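Local coordinates for alpha-L-rhamnosidase (Aspergillus terreus, PDB 6GSZ), which probably hydrolyses terminal non-reducing alpha-L-rhamnose residues in alpha-L-rhamnosides, at residues P131-K136 with L273-W278; K252-P257 with T286-T291; F432-P437 with G796-A801; D689-T694 with Q721-S726. One frame throughout, in Å; residues are numbered along the deposited sequence. Where two conformers were deposited one is given.

Contacts 1 and 2 lie together, their centres about 7 Å apart. They share one antiparallel sheet, in which strands 132-140 and 252-254 are neighbours, and their segments alternate along the chain. The loop between strands 266-270 and 291-294 supplies the second segment of each. Contacts 3 and 4 lie on the opposite side of the chain's centre, with centres about 55 to 60 Å from those of contacts 1 and 2. Their own centres are about 19 Å apart. Contact 4 joins two loops of the helical domain and is nested in the chain that contact 3 closes. Contact 3 ties the start of that domain to the C-terminal sheet. The two pairs thus hold separate parts of the enzyme.

Contact 1: P131-K136 with L273-W278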
loop_
_atom_site.group_PDB
_atom_site.type_symbol
_atom_site.label_atom_id
_atom_site.label_comp_id
_atom_site.label_asym_id
_atom_site.label_seq_id
_atom_site.Cartn_x
_atom_site.Cartn_y
_atom_site.Cartn_z
ATOM N N PRO A 131 0.601 -15.220 -23.270
ATOM C CA PRO A 131 -0.045 -13.950 -23.574
ATOM C C PRO A 131 -0.529 -13.866 -25.018
ATOM O O PRO A 131 0.069 -14.502 -25.940
ATOM C CB PRO A 131 1.063 -12.934 -23.284
ATOM C CG PRO A 131 1.815 -13.603 -22.161
ATOM C CD PRO A 131 1.920 -15.031 -22.629
ATOM N N ILE A 132 -1.592 -13.102 -25.229
ATOM C CA ILE A 132 -2.202 -12.905 -26.520
ATOM C C ILE A 132 -2.063 -11.447 -26.941
ATOM O O ILE A 132 -2.323 -10.546 -26.113
ATOM C CB ILE A 132 -3.675 -13.328 -26.499
ATOM C CG1 ILE A 132 -3.801 -14.820 -26.179
ATOM C CG2 ILE A 132 -4.365 -12.880 -27.766
ATOM C CD1 ILE A 132 -3.327 -15.730 -27.244
ATOM N N GLN A 133 -1.637 -11.202 -28.173
ATOM C CA GLN A 133 -1.628 -9.931 -28.819
ATOM C C GLN A 133 -2.962 -9.743 -29.531
ATOM O O GLN A 133 -3.375 -10.615 -30.282
ATOM C CB GLN A 133 -0.463 -9.811 -29.799
ATOM C CG GLN A 133 0.916 -9.929 -29.147
ATOM C CD GLN A 133 2.063 -9.997 -30.128
ATOM O OE1 GLN A 133 3.162 -9.574 -29.835
ATOM N NE2 GLN A 133 1.863 -10.624 -31.287
ATOM N N PHE A 134 -3.577 -8.579 -29.367
ATOM C CA PHE A 134 -4.803 -8.191 -30.010
ATOM C C PHE A 134 -4.532 -6.926 -30.807
ATOM O O PHE A 134 -3.843 -6.040 -30.325
ATOM C CB PHE A 134 -5.867 -7.844 -28.975
ATOM C CG PHE A 134 -6.349 -8.996 -28.131
ATOM C CD1 PHE A 134 -7.438 -9.755 -28.519
ATOM C CD2 PHE A 134 -5.756 -9.297 -26.912
ATOM C CE1 PHE A 134 -7.885 -10.828 -27.758
ATOM C CE2 PHE A 134 -6.199 -10.369 -26.139
ATOM C CZ PHE A 134 -7.286 -11.119 -26.547
ATOM N N ARG A 135 -5.059 -6.845 -32.042
ATOM C CA ARG A 135 -4.812 -5.652 -32.807
ATOM C C ARG A 135 -6.041 -5.238 -33.631
ATOM O O ARG A 135 -6.882 -6.041 -34.011
ATOM C CB ARG A 135 -3.599 -5.796 -33.734
ATOM C CG ARG A 135 -3.832 -6.603 -35.000
ATOM C CD ARG A 135 -2.550 -6.801 -35.809
ATOM N NE ARG A 135 -1.873 -5.574 -36.166
ATOM C CZ ARG A 135 -2.167 -4.763 -37.170
ATOM N NH1 ARG A 135 -3.104 -5.107 -38.059
ATOM N NH2 ARG A 135 -1.467 -3.634 -37.303
ATOM N N LYS A 136 -6.068 -3.940 -33.920
ATOM C CA LYS A 136 -7.121 -3.281 -34.697
ATOM C C LYS A 136 -6.513 -2.074 -35.419
ATOM O O LYS A 136 -5.734 -1.315 -34.840
ATOM C CB LYS A 136 -8.234 -2.854 -33.729
ATOM C CG LYS A 136 -9.341 -1.982 -34.308
ATOM C CD LYS A 136 -10.273 -2.666 -35.231
ATOM C CE LYS A 136 -11.558 -1.886 -35.429
ATOM N NZ LYS A 136 -12.449 -2.522 -36.418
ATOM N N LEU A 273 10.647 -14.358 -31.840
ATOM C CA LEU A 273 9.231 -14.356 -32.221
ATOM C C LEU A 273 8.612 -12.954 -32.202
ATOM O O LEU A 273 7.413 -12.854 -32.383
ATOM C CB LEU A 273 8.471 -15.341 -31.327
ATOM C CG LEU A 273 8.905 -16.792 -31.455
ATOM C CD1 LEU A 273 8.163 -17.699 -30.489
ATOM C CD2 LEU A 273 8.711 -17.265 -32.894
ATOM N N GLU A 274 9.419 -11.895 -32.076
ATOM C CA GLU A 274 8.911 -10.551 -32.187
ATOM C C GLU A 274 8.387 -10.328 -33.599
ATOM O O GLU A 274 9.039 -10.725 -34.578
ATOM C CB GLU A 274 10.000 -9.523 -31.870
ATOM C CG GLU A 274 10.343 -9.462 -30.396
ATOM C CD GLU A 274 11.622 -8.723 -30.017
ATOM O OE1 GLU A 274 12.355 -8.246 -30.916
ATOM O OE2 GLU A 274 11.927 -8.689 -28.821
ATOM N N GLN A 275 7.228 -9.694 -33.703
ATOM C CA GLN A 275 6.635 -9.291 -34.982
ATOM C C GLN A 275 6.677 -7.769 -35.104
ATOM O O GLN A 275 5.751 -7.074 -34.701
ATOM C CB GLN A 275 5.205 -9.811 -35.067
ATOM C CG GLN A 275 5.107 -11.343 -35.063
ATOM C CD GLN A 275 3.652 -11.755 -35.123
ATOM O OE1 GLN A 275 3.003 -11.433 -36.097
ATOM N NE2 GLN A 275 3.125 -12.380 -34.065
ATOM N N LYS A 276 7.788 -7.248 -35.610
ATOM C CA LYS A 276 7.978 -5.816 -35.660
ATOM C C LYS A 276 6.853 -5.181 -36.498
ATOM O O LYS A 276 6.487 -5.673 -37.549
ATOM C CB LYS A 276 9.378 -5.462 -36.168
ATOM C CG LYS A 276 9.661 -3.969 -36.064
ATOM C CD LYS A 276 11.115 -3.567 -35.940
ATOM C CE LYS A 276 11.236 -2.134 -35.440
ATOM N NZ LYS A 276 12.611 -1.583 -35.565
ATOM N N GLY A 277 6.268 -4.102 -35.985
ATOM C CA GLY A 277 5.222 -3.370 -36.676
ATOM C C GLY A 277 3.802 -3.805 -36.322
ATOM O O GLY A 277 2.864 -3.264 -36.883
ATOM N N TRP A 278 3.615 -4.768 -35.405
ATOM C CA TRP A 278 2.277 -5.266 -35.147
ATOM C C TRP A 278 1.336 -4.199 -34.583
ATOM O O TRP A 278 0.122 -4.387 -34.653
ATOM C CB TRP A 278 2.330 -6.526 -34.275
ATOM C CG TRP A 278 2.648 -6.276 -32.840
ATOM C CD1 TRP A 278 3.891 -6.172 -32.286
ATOM C CD2 TRP A 278 1.713 -6.141 -31.768
ATOM N NE1 TRP A 278 3.796 -5.958 -30.934
ATOM C CE2 TRP A 278 2.474 -5.968 -30.595
ATOM C CE3 TRP A 278 0.326 -6.201 -31.674
ATOM C CZ2 TRP A 278 1.889 -5.831 -29.344
ATOM C CZ3 TRP A 278 -0.251 -6.119 -30.424
ATOM C CH2 TRP A 278 0.518 -5.897 -29.287
HETATM O O HOH W 1 5.551 -9.095 -31.363
#
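In Arg135 a bend at chi3 (-56°) places NE, which bonds the carbonyl oxygen of Trp278. In Gln133 CG lies anti to the carbonyl carbon, beside the backbone N, and this sets it over one face of the Trp278 indole. Gln133 CG is 4.1 Å from the centroid of the six-membered ring, a CH-pi contact. The Gln133 amide is stacked on the indole, with the two planes 21° apart. Its OE1 is offset toward the ring rim, 3.7 Å from Trp278 CE2. The Phe134 carbonyl approaches the same ring at its edge, with Phe134 O 3.6 Å from Trp278 CZ3.

Arg135 grips the Trp278 carbonyl side-on with two nitrogens. The NE bond to Trp278 O is 2.8 Å long and nearly straight, at 164°. The NH2 bond to Trp278 O is longer, at 3.2 Å, and this donor sits above the carbonyl plane. The acceptor lies in the guanidinium plane. Arg135 NH1 has a further partner in Glu137, which would help fix the rotation of the group.

One water accepts from Gln275 N and donates to Gln133 OE1. Gln275 OE1 is bonded by Trp288 NE1. Trp278 N bonds to Gln275 O at 3.2 Å and closes a type II beta turn, with Gly277 at positive phi. Segment 273-278 belongs to the rhamnosidase N-terminal domain, consistent with a galactose-binding-like fold. The contact is this type II turn docked on strand 132-140 of an antiparallel sheet.

Contact 2: K252-P257 with T286-T291. With ACT (acetate ion), chain B.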
loop_
_atom_site.group_PDB
_atom_site.type_symbol
_atom_site.label_atom_id
_atom_site.label_comp_id
_atom_site.label_asym_id
_atom_site.label_seq_id
_atom_site.Cartn_x
_atom_site.Cartn_y
_atom_site.Cartn_z
ATOM N N LYS A 252 -8.052 -8.798 -34.603
ATOM C CA LYS A 252 -7.276 -10.016 -34.845
ATOM C C LYS A 252 -6.338 -10.276 -33.680
ATOM O O LYS A 252 -6.068 -9.380 -32.864
ATOM C CB LYS A 252 -6.468 -9.921 -36.130
ATOM C CG LYS A 252 -7.322 -9.782 -37.393
ATOM C CD LYS A 252 -6.500 -10.044 -38.646
ATOM C CE LYS A 252 -7.185 -9.698 -39.931
ATOM N NZ LYS A 252 -6.311 -10.163 -41.026
ATOM N N SER A 253 -5.874 -11.507 -33.550
ATOM C CA SER A 253 -5.078 -11.931 -32.403
ATOM C C SER A 253 -3.972 -12.899 -32.816
ATOM O O SER A 253 -4.025 -13.586 -33.859
ATOM C CB SER A 253 -5.961 -12.589 -31.346
ATOM O OG SER A 253 -6.575 -13.758 -31.866
ATOM N N SER A 254 -2.937 -12.985 -32.011
ATOM C CA SER A 254 -1.793 -13.903 -32.245
ATOM C C SER A 254 -1.000 -14.035 -30.959
ATOM O O SER A 254 -0.946 -13.090 -30.162
ATOM C CB SER A 254 -0.885 -13.319 -33.296
ATOM O OG SER A 254 0.221 -14.148 -33.554
ATOM N N THR A 255 -0.301 -15.141 -30.761
ATOM C CA THR A 255 0.769 -15.187 -29.832
ATOM C C THR A 255 1.926 -14.328 -30.329
ATOM O O THR A 255 1.987 -13.943 -31.503
ATOM C CB THR A 255 1.243 -16.620 -29.592
ATOM O OG1 THR A 255 1.667 -17.145 -30.858
ATOM C CG2 THR A 255 0.171 -17.454 -28.938
ATOM N N GLY A 256 2.854 -14.041 -29.415
ATOM C CA GLY A 256 4.015 -13.259 -29.734
ATOM C C GLY A 256 5.250 -13.762 -28.999
ATOM O O GLY A 256 5.323 -14.934 -28.637
ATOM N N PRO A 257 6.250 -12.891 -28.751
ATOM C CA PRO A 257 7.486 -13.362 -28.151
ATOM C C PRO A 257 7.366 -13.860 -26.711
ATOM O O PRO A 257 8.246 -14.607 -26.244
ATOM C CB PRO A 257 8.425 -12.152 -28.252
ATOM C CG PRO A 257 7.460 -10.949 -28.251
ATOM C CD PRO A 257 6.262 -11.452 -29.038
ATOM N N THR A 286 -1.113 -11.732 -41.931
ATOM C CA THR A 286 -1.228 -13.089 -42.356
ATOM C C THR A 286 -0.870 -14.003 -41.200
ATOM O O THR A 286 0.150 -13.802 -40.482
ATOM C CB THR A 286 -0.313 -13.406 -43.544
ATOM O OG1 THR A 286 -0.852 -12.518 -44.529
ATOM C CG2 THR A 286 -0.322 -14.867 -43.970
ATOM N N GLY A 287 -1.726 -14.990 -41.007
ATOM C CA GLY A 287 -1.493 -15.938 -39.963
ATOM C C GLY A 287 -2.105 -15.531 -38.641
ATOM O O GLY A 287 -2.168 -16.383 -37.764
ATOM N N TRP A 288 -2.559 -14.277 -38.500
ATOM C CA TRP A 288 -3.285 -13.893 -37.304
ATOM C C TRP A 288 -4.675 -14.524 -37.341
ATOM O O TRP A 288 -5.262 -14.779 -38.412
ATOM C CB TRP A 288 -3.325 -12.370 -37.106
ATOM C CG TRP A 288 -2.028 -11.781 -36.656
ATOM C CD1 TRP A 288 -0.786 -12.022 -37.145
ATOM C CD2 TRP A 288 -1.822 -10.888 -35.537
ATOM N NE1 TRP A 288 0.178 -11.354 -36.451
ATOM C CE2 TRP A 288 -0.427 -10.656 -35.446
ATOM C CE3 TRP A 288 -2.646 -10.280 -34.576
ATOM C CZ2 TRP A 288 0.133 -9.838 -34.457
ATOM C CZ3 TRP A 288 -2.090 -9.496 -33.593
ATOM C CH2 TRP A 288 -0.717 -9.273 -33.540
ATOM N N LEU A 289 -5.179 -14.797 -36.158
ATOM C CA LEU A 289 -6.468 -15.419 -35.956
ATOM C C LEU A 289 -7.535 -14.361 -35.726
ATOM O O LEU A 289 -7.222 -13.204 -35.407
ATOM C CB LEU A 289 -6.372 -16.352 -34.749
ATOM C CG LEU A 289 -5.301 -17.425 -34.831
ATOM C CD1 LEU A 289 -5.306 -18.280 -33.585
ATOM C CD2 LEU A 289 -5.476 -18.281 -36.069
ATOM N N GLY A 290 -8.792 -14.818 -35.730
ATOM C CA GLY A 290 -9.875 -13.964 -35.321
ATOM C C GLY A 290 -9.978 -13.811 -33.809
ATOM O O GLY A 290 -9.131 -14.302 -33.031
ATOM N N THR A 291 -11.069 -13.139 -33.449
ATOM C CA THR A 291 -11.436 -12.869 -32.062
ATOM C C THR A 291 -12.944 -13.085 -31.915
ATOM O O THR A 291 -13.679 -13.113 -32.915
ATOM C CB THR A 291 -11.035 -11.451 -31.597
ATOM O OG1 THR A 291 -11.676 -10.474 -32.430
ATOM C CG2 THR A 291 -9.538 -11.223 -31.581
HETATM C C ACT B . -0.916 -18.582 -32.440
HETATM O O ACT B . -1.371 -17.357 -32.484
HETATM O OXT ACT B . 0.320 -18.905 -32.361
HETATM C CH3 ACT B . -1.757 -19.756 -32.277
HETATM O O HOH W 2 -5.851 -13.341 -40.744
HETATM O O HOH W 3 -1.339 -16.625 -35.076
#
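Trp288 and Ser254 meet face-on. Ser254 CB stands over the middle of the indole, 3.5 Å from the centroid of the six-membered ring, in a CH-pi contact. The edge of the same ring meets the Lys252 carbonyl carbon near its plane. Ser254 OG is anti to its backbone N (chi1 180°) and donates to Thr255 O in the carbonyl plane, on a lone pair. Outside the pair, Phe283 meets the Trp288 ring steeply.

Ser253 OG lies between its backbone N and carbonyl carbon and reaches Gly290 O. It donates there at 2.9 Å, from above the carbonyl plane, and also bonds Ser119. Thr291 CG2 packs against Ser253 CB at 3.8 Å. The backbones form a single antiparallel bridge, the hydrogen-bonded pair Ser253 and Leu289. Ser253 N bonds Leu289 O at 2.9 Å, and Leu289 N bonds Ser253 O at 2.8 Å.

Two waters bridge the segments. One links Lys252 NZ, which also bonds Ser285, to Trp288 O. The other can donate to Gly287 O and an acetate ion. Ser254 OG is a longer third neighbour, 3.3 Å from the water oxygen, and two protons cannot serve all three at once. Thr255 holds the acetate twice, its N to acetate O at 3.0 Å and its OG1 to OXT at 2.7 Å.

The buried Ser253 hydroxyl is thus satisfied within the protein. The acetate, probably from the crystallisation liquor, shows only that this spot can hold a carboxylate in the crystal.

Contact 3: F432-P437 with G796-A801; sequences FECSNP and GDLQQA
Ser435 and Gln799 make the central polar contact. Gln799 N donates to Ser435 OG at 2.9 Å, nearly straight at 165°. The Ser435 backbone takes part as well, its N bonding to Gln800 O at 3.0 Å. With chi1 at 65°, Ser435 OG lies between its backbone N and carbonyl carbon and faces the Leu798-Gln799 link. A water is 2.7 Å from Ser435 OG, with a weak bond to Asp797 O.

The apolar part lies beside this. Leu798 CD2 sits among three residues of 432-437: Cys434 SG at 3.8 Å, Asn436 CB at 3.6 Å and, beside them, Ser435 OG. Cys434 CB also meets Ala801 CB at 3.7 Å. Cys434 and Ala801 form an antiparallel non-hydrogen-bonded pair, with their side chains on one face of the sheet. A CA-H...O contact from Ala801 CA to Glu433 O adds to the pairing.

Further out, Asn436 is the N-cap of helix 437-453, and its OD1 bonds Ile439 N. Asn436 ND2 reaches Gly796 O through a second water. Asn436 N makes a weak bond to Cys434 SG. Ile775 of helix 768-775 packs against Phe432, Leu798 and Ala801. Trp816 on strand 810-819 touches Leu798 and Ala801.

The strand that leads into the first helix of the helical domain is thus the edge strand of the C-terminal sheet. The serine oxygen serves as an acceptor for a backbone N-H where the pairing ends, while apolar groups pack alongside the last strand pair.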
loop_
_atom_site.group_PDB
_atom_site.type_symbol
_atom_site.label_atom_id
_atom_site.label_comp_id
_atom_site.label_asym_id
_atom_site.label_seq_id
_atom_site.Cartn_x
_atom_site.Cartn_y
_atom_site.Cartn_z
ATOM N N PHE A 432 12.040 10.144 8.278
ATOM C CA PHE A 432 12.623 10.052 9.599
ATOM C C PHE A 432 14.110 9.716 9.491
ATOM O O PHE A 432 14.481 8.752 8.788
ATOM C CB PHE A 432 11.903 8.983 10.435
ATOM C CG PHE A 432 12.580 8.701 11.752
ATOM C CD1 PHE A 432 12.308 9.456 12.896
ATOM C CD2 PHE A 432 13.579 7.749 11.820
ATOM C CE1 PHE A 432 12.980 9.199 14.089
ATOM C CE2 PHE A 432 14.247 7.510 13.019
ATOM C CZ PHE A 432 13.944 8.226 14.153
ATOM N N GLU A 433 14.937 10.421 10.263
ATOM C CA GLU A 433 16.317 10.002 10.475
ATOM C C GLU A 433 16.739 10.482 11.864
ATOM O O GLU A 433 16.129 11.400 12.425
ATOM C CB GLU A 433 17.251 10.548 9.400
ATOM C CG GLU A 433 17.273 12.035 9.280
ATOM C CD GLU A 433 18.210 12.462 8.162
ATOM O OE1 GLU A 433 19.411 12.192 8.261
ATOM O OE2 GLU A 433 17.731 12.991 7.177
ATOM N N CYS A 434 17.808 9.876 12.384
ATOM C CA CYS A 434 18.280 10.284 13.666
ATOM C C CYS A 434 19.782 10.075 13.751
ATOM O O CYS A 434 20.393 9.625 12.820
ATOM C CB CYS A 434 17.517 9.586 14.784
ATOM S SG CYS A 434 17.890 7.820 14.945
ATOM N N SER A 435 20.364 10.423 14.905
ATOM C CA SER A 435 21.800 10.352 15.102
ATOM C C SER A 435 22.338 8.919 15.165
ATOM O O SER A 435 23.540 8.732 15.003
ATOM C CB SER A 435 22.197 11.137 16.360
ATOM O OG SER A 435 21.660 10.542 17.546
ATOM N N ASN A 436 21.482 7.936 15.467
ATOM C CA ASN A 436 21.870 6.542 15.533
ATOM C C ASN A 436 21.727 5.943 14.141
ATOM O O ASN A 436 20.614 5.778 13.627
ATOM C CB ASN A 436 21.009 5.778 16.534
ATOM C CG ASN A 436 21.446 4.351 16.749
ATOM O OD1 ASN A 436 21.655 3.612 15.780
ATOM N ND2 ASN A 436 21.471 3.927 18.001
ATOM N N PRO A 437 22.846 5.606 13.480
ATOM C CA PRO A 437 22.786 5.129 12.102
ATOM C C PRO A 437 22.031 3.809 11.932
ATOM O O PRO A 437 21.468 3.581 10.859
ATOM C CB PRO A 437 24.238 5.011 11.629
ATOM C CG PRO A 437 25.106 5.294 12.824
ATOM C CD PRO A 437 24.233 5.677 13.987
ATOM N N GLY A 796 17.529 6.985 24.635
ATOM C CA GLY A 796 18.319 6.036 23.886
ATOM C C GLY A 796 19.671 6.576 23.456
ATOM O O GLY A 796 20.225 6.127 22.446
ATOM N N ASP A 797 20.232 7.524 24.211
ATOM C CA ASP A 797 21.516 8.137 23.783
ATOM C C ASP A 797 21.443 8.799 22.384
ATOM O O ASP A 797 22.495 9.094 21.782
ATOM C CB ASP A 797 22.661 7.123 23.862
ATOM C CG ASP A 797 23.102 6.802 25.287
ATOM O OD1 ASP A 797 23.012 7.697 26.130
ATOM O OD2 ASP A 797 23.547 5.649 25.539
ATOM N N LEU A 798 20.243 9.126 21.877
ATOM C CA LEU A 798 20.144 9.934 20.660
ATOM C C LEU A 798 20.582 11.366 20.960
ATOM O O LEU A 798 20.232 11.920 22.021
ATOM C CB LEU A 798 18.701 9.964 20.142
ATOM C CG LEU A 798 18.127 8.655 19.617
ATOM C CD1 LEU A 798 16.733 8.883 19.043
ATOM C CD2 LEU A 798 19.023 8.051 18.582
ATOM N N GLN A 799 21.320 11.959 20.024
ATOM C CA GLN A 799 21.748 13.337 20.111
ATOM C C GLN A 799 20.830 14.245 19.279
ATOM O O GLN A 799 20.803 15.430 19.490
ATOM C CB GLN A 799 23.205 13.452 19.652
ATOM C CG GLN A 799 24.210 12.753 20.564
ATOM C CD GLN A 799 24.690 11.410 20.052
ATOM O OE1 GLN A 799 25.065 11.251 18.886
ATOM N NE2 GLN A 799 24.712 10.426 20.942
ATOM N N GLN A 800 20.142 13.683 18.279
ATOM C CA GLN A 800 19.264 14.468 17.410
ATOM C C GLN A 800 18.345 13.556 16.600
ATOM O O GLN A 800 18.651 12.377 16.404
ATOM C CB GLN A 800 20.001 15.364 16.429
ATOM C CG GLN A 800 21.031 14.714 15.557
ATOM C CD GLN A 800 21.546 15.777 14.608
ATOM O OE1 GLN A 800 20.955 16.050 13.559
ATOM N NE2 GLN A 800 22.592 16.465 15.020
ATOM N N ALA A 801 17.220 14.129 16.148
ATOM C CA ALA A 801 16.362 13.430 15.189
ATOM C C ALA A 801 15.571 14.444 14.382
ATOM O O ALA A 801 15.235 15.529 14.867
ATOM C CB ALA A 801 15.448 12.469 15.891
HETATM O O HOH W 4 23.004 8.481 18.575
HETATM O O HOH W 5 21.762 5.865 20.202
#

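Contact 4: D689-T694 with Q721-S726; sequences DYKVGT and QTEVPS
Lys691 and Val692 run beside Pro725 and Ser726, tied by one backbone bond from Val692 N to Pro725 O (3.2 Å, 146°), whose donor lies above the carbonyl plane. Both segments are loops between helices in the six-hairpin glycosidase domain, an (alpha/alpha)6 barrel in this family. Asp689 is the C-prime residue of the Schellman motif that ends helix 671-687. Ser726 is the N-cap of helix 727-732 and its OG takes the N-H of Tyr729. The peptide bond before Pro725 is cis.

Gln721 packs on Tyr690. Its chain bends at chi2 (-51°), which sets CD. Gln721 CG rests 3.7 Å from Tyr690 CB and 3.4 Å from Tyr690 O. Gln721 OE1 and Asp689 O are two acceptors and make no bond. The amide nitrogen NE2 bonds Ser717 O in helix 712-719.

The Lys691 side chain crosses Pro725 at about a right angle. Its CB is 3.9 Å from Pro725 CD, and its CE is 3.5 Å from Val724 O. Lys691 NZ is 3.9 Å from Glu723 OE1, across the contact, and 3.9 Å from Asp689 OD2, both long salt bridges. They are doubtful as fixed links, since Lys691 has a second conformer. The two acids would share one positive charge.

The Val692 and Pro725 side chains slide past each other in opposite directions, Val692 CG2 against Pro725 CB. Val692 is also deposited in two conformers. Trp742 touches both residues. The proline ring meets the valine carbonyl closely, with Pro725 CG 3.3 Å from Val692 O.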
loop_
_atom_site.group_PDB
_atom_site.type_symbol
_atom_site.label_atom_id
_atom_site.label_comp_id
_atom_site.label_asym_id
_atom_site.label_seq_id
_atom_site.Cartn_x
_atom_site.Cartn_y
_atom_site.Cartn_z
ATOM N N ASP A 689 16.706 -9.240 28.842
ATOM C CA ASP A 689 17.798 -8.461 28.234
ATOM C C ASP A 689 17.265 -7.562 27.111
ATOM O O ASP A 689 17.945 -7.310 26.117
ATOM C CB ASP A 689 18.927 -9.380 27.762
ATOM C CG ASP A 689 19.725 -10.031 28.875
ATOM O OD1 ASP A 689 19.880 -9.400 29.943
ATOM O OD2 ASP A 689 20.170 -11.163 28.656
ATOM N N TYR A 690 16.042 -7.049 27.309
ATOM C CA TYR A 690 15.388 -6.077 26.420
ATOM C C TYR A 690 15.108 -6.642 25.017
ATOM O O TYR A 690 14.789 -5.878 24.108
ATOM C CB TYR A 690 16.171 -4.764 26.319
ATOM C CG TYR A 690 16.223 -4.031 27.642
ATOM C CD1 TYR A 690 15.184 -3.207 28.053
ATOM C CD2 TYR A 690 17.295 -4.193 28.516
ATOM C CE1 TYR A 690 15.216 -2.532 29.266
ATOM C CE2 TYR A 690 17.334 -3.526 29.737
ATOM C CZ TYR A 690 16.297 -2.683 30.103
ATOM O OH TYR A 690 16.310 -1.976 31.281
ATOM N N LYS A 691 15.159 -7.954 24.866
ATOM C CA LYS A 691 14.813 -8.598 23.597
ATOM C C LYS A 691 13.294 -8.622 23.454
ATOM O O LYS A 691 12.531 -8.787 24.419
ATOM C CB LYS A 691 15.366 -10.017 23.542
ATOM C CG LYS A 691 16.882 -10.068 23.556
ATOM C CD LYS A 691 17.459 -11.449 23.727
ATOM C CE LYS A 691 18.963 -11.436 23.559
ATOM N NZ LYS A 691 19.656 -11.771 24.823
ATOM N N VAL A 692 12.844 -8.430 22.221
ATOM C CA VAL A 692 11.409 -8.379 21.913
ATOM C C VAL A 692 10.805 -9.749 22.181
ATOM O O VAL A 692 11.418 -10.787 21.862
ATOM C CB VAL A 692 11.135 -7.974 20.456
ATOM C CG1 VAL A 692 11.860 -6.712 20.068
ATOM C CG2 VAL A 692 11.462 -9.095 19.487
ATOM N N GLY A 693 9.589 -9.760 22.716
ATOM C CA GLY A 693 8.907 -10.962 23.091
ATOM C C GLY A 693 7.510 -11.102 22.503
ATOM O O GLY A 693 6.812 -12.030 22.831
ATOM N N THR A 694 7.166 -10.192 21.592
ATOM C CA THR A 694 5.831 -10.105 20.975
ATOM C C THR A 694 5.827 -10.712 19.564
ATOM O O THR A 694 6.783 -10.560 18.840
ATOM C CB THR A 694 5.403 -8.636 20.950
ATOM O OG1 THR A 694 6.434 -7.855 20.326
ATOM C CG2 THR A 694 5.099 -8.065 22.321
ATOM N N GLN A 721 18.667 -2.825 21.021
ATOM C CA GLN A 721 19.242 -4.195 21.084
ATOM C C GLN A 721 19.624 -4.647 19.670
ATOM O O GLN A 721 18.885 -4.391 18.739
ATOM C CB GLN A 721 18.244 -5.213 21.625
ATOM C CG GLN A 721 17.952 -5.061 23.092
ATOM C CD GLN A 721 19.218 -5.004 23.908
ATOM O OE1 GLN A 721 20.035 -5.932 23.865
ATOM N NE2 GLN A 721 19.368 -3.918 24.666
ATOM N N THR A 722 20.778 -5.307 19.547
ATOM C CA THR A 722 21.226 -5.794 18.262
ATOM C C THR A 722 21.297 -7.314 18.193
ATOM O O THR A 722 21.591 -7.832 17.095
ATOM C CB THR A 722 22.574 -5.190 17.873
ATOM O OG1 THR A 722 23.514 -5.522 18.895
ATOM C CG2 THR A 722 22.479 -3.694 17.694
ATOM N N GLU A 723 21.059 -8.011 19.310
ATOM C CA GLU A 723 21.025 -9.467 19.318
ATOM C C GLU A 723 19.609 -9.962 19.039
ATOM O O GLU A 723 18.653 -9.285 19.272
ATOM C CB GLU A 723 21.560 -10.035 20.642
ATOM C CG GLU A 723 23.022 -9.725 20.880
ATOM C CD GLU A 723 23.665 -10.652 21.900
ATOM O OE1 GLU A 723 22.925 -11.206 22.785
ATOM O OE2 GLU A 723 24.901 -10.842 21.812
ATOM N N VAL A 724 19.501 -11.166 18.475
ATOM C CA VAL A 724 18.213 -11.743 18.144
ATOM C C VAL A 724 17.496 -12.159 19.424
ATOM O O VAL A 724 18.143 -12.668 20.358
ATOM C CB VAL A 724 18.410 -12.919 17.173
ATOM C CG1 VAL A 724 19.078 -14.116 17.824
ATOM C CG2 VAL A 724 17.105 -13.366 16.535
ATOM N N PRO A 725 16.159 -12.000 19.547
ATOM C CA PRO A 725 15.293 -11.254 18.620
ATOM C C PRO A 725 15.206 -9.753 18.938
ATOM O O PRO A 725 15.043 -9.365 20.120
ATOM C CB PRO A 725 13.940 -11.940 18.882
ATOM C CG PRO A 725 13.931 -12.240 20.339
ATOM C CD PRO A 725 15.372 -12.615 20.633
ATOM N N SER A 726 15.253 -8.918 17.903
ATOM C CA SER A 726 15.171 -7.473 18.011
ATOM C C SER A 726 15.060 -6.894 16.599
ATOM O O SER A 726 15.250 -7.606 15.605
ATOM C CB SER A 726 16.390 -6.881 18.706
ATOM O OG SER A 726 17.542 -7.092 17.910
#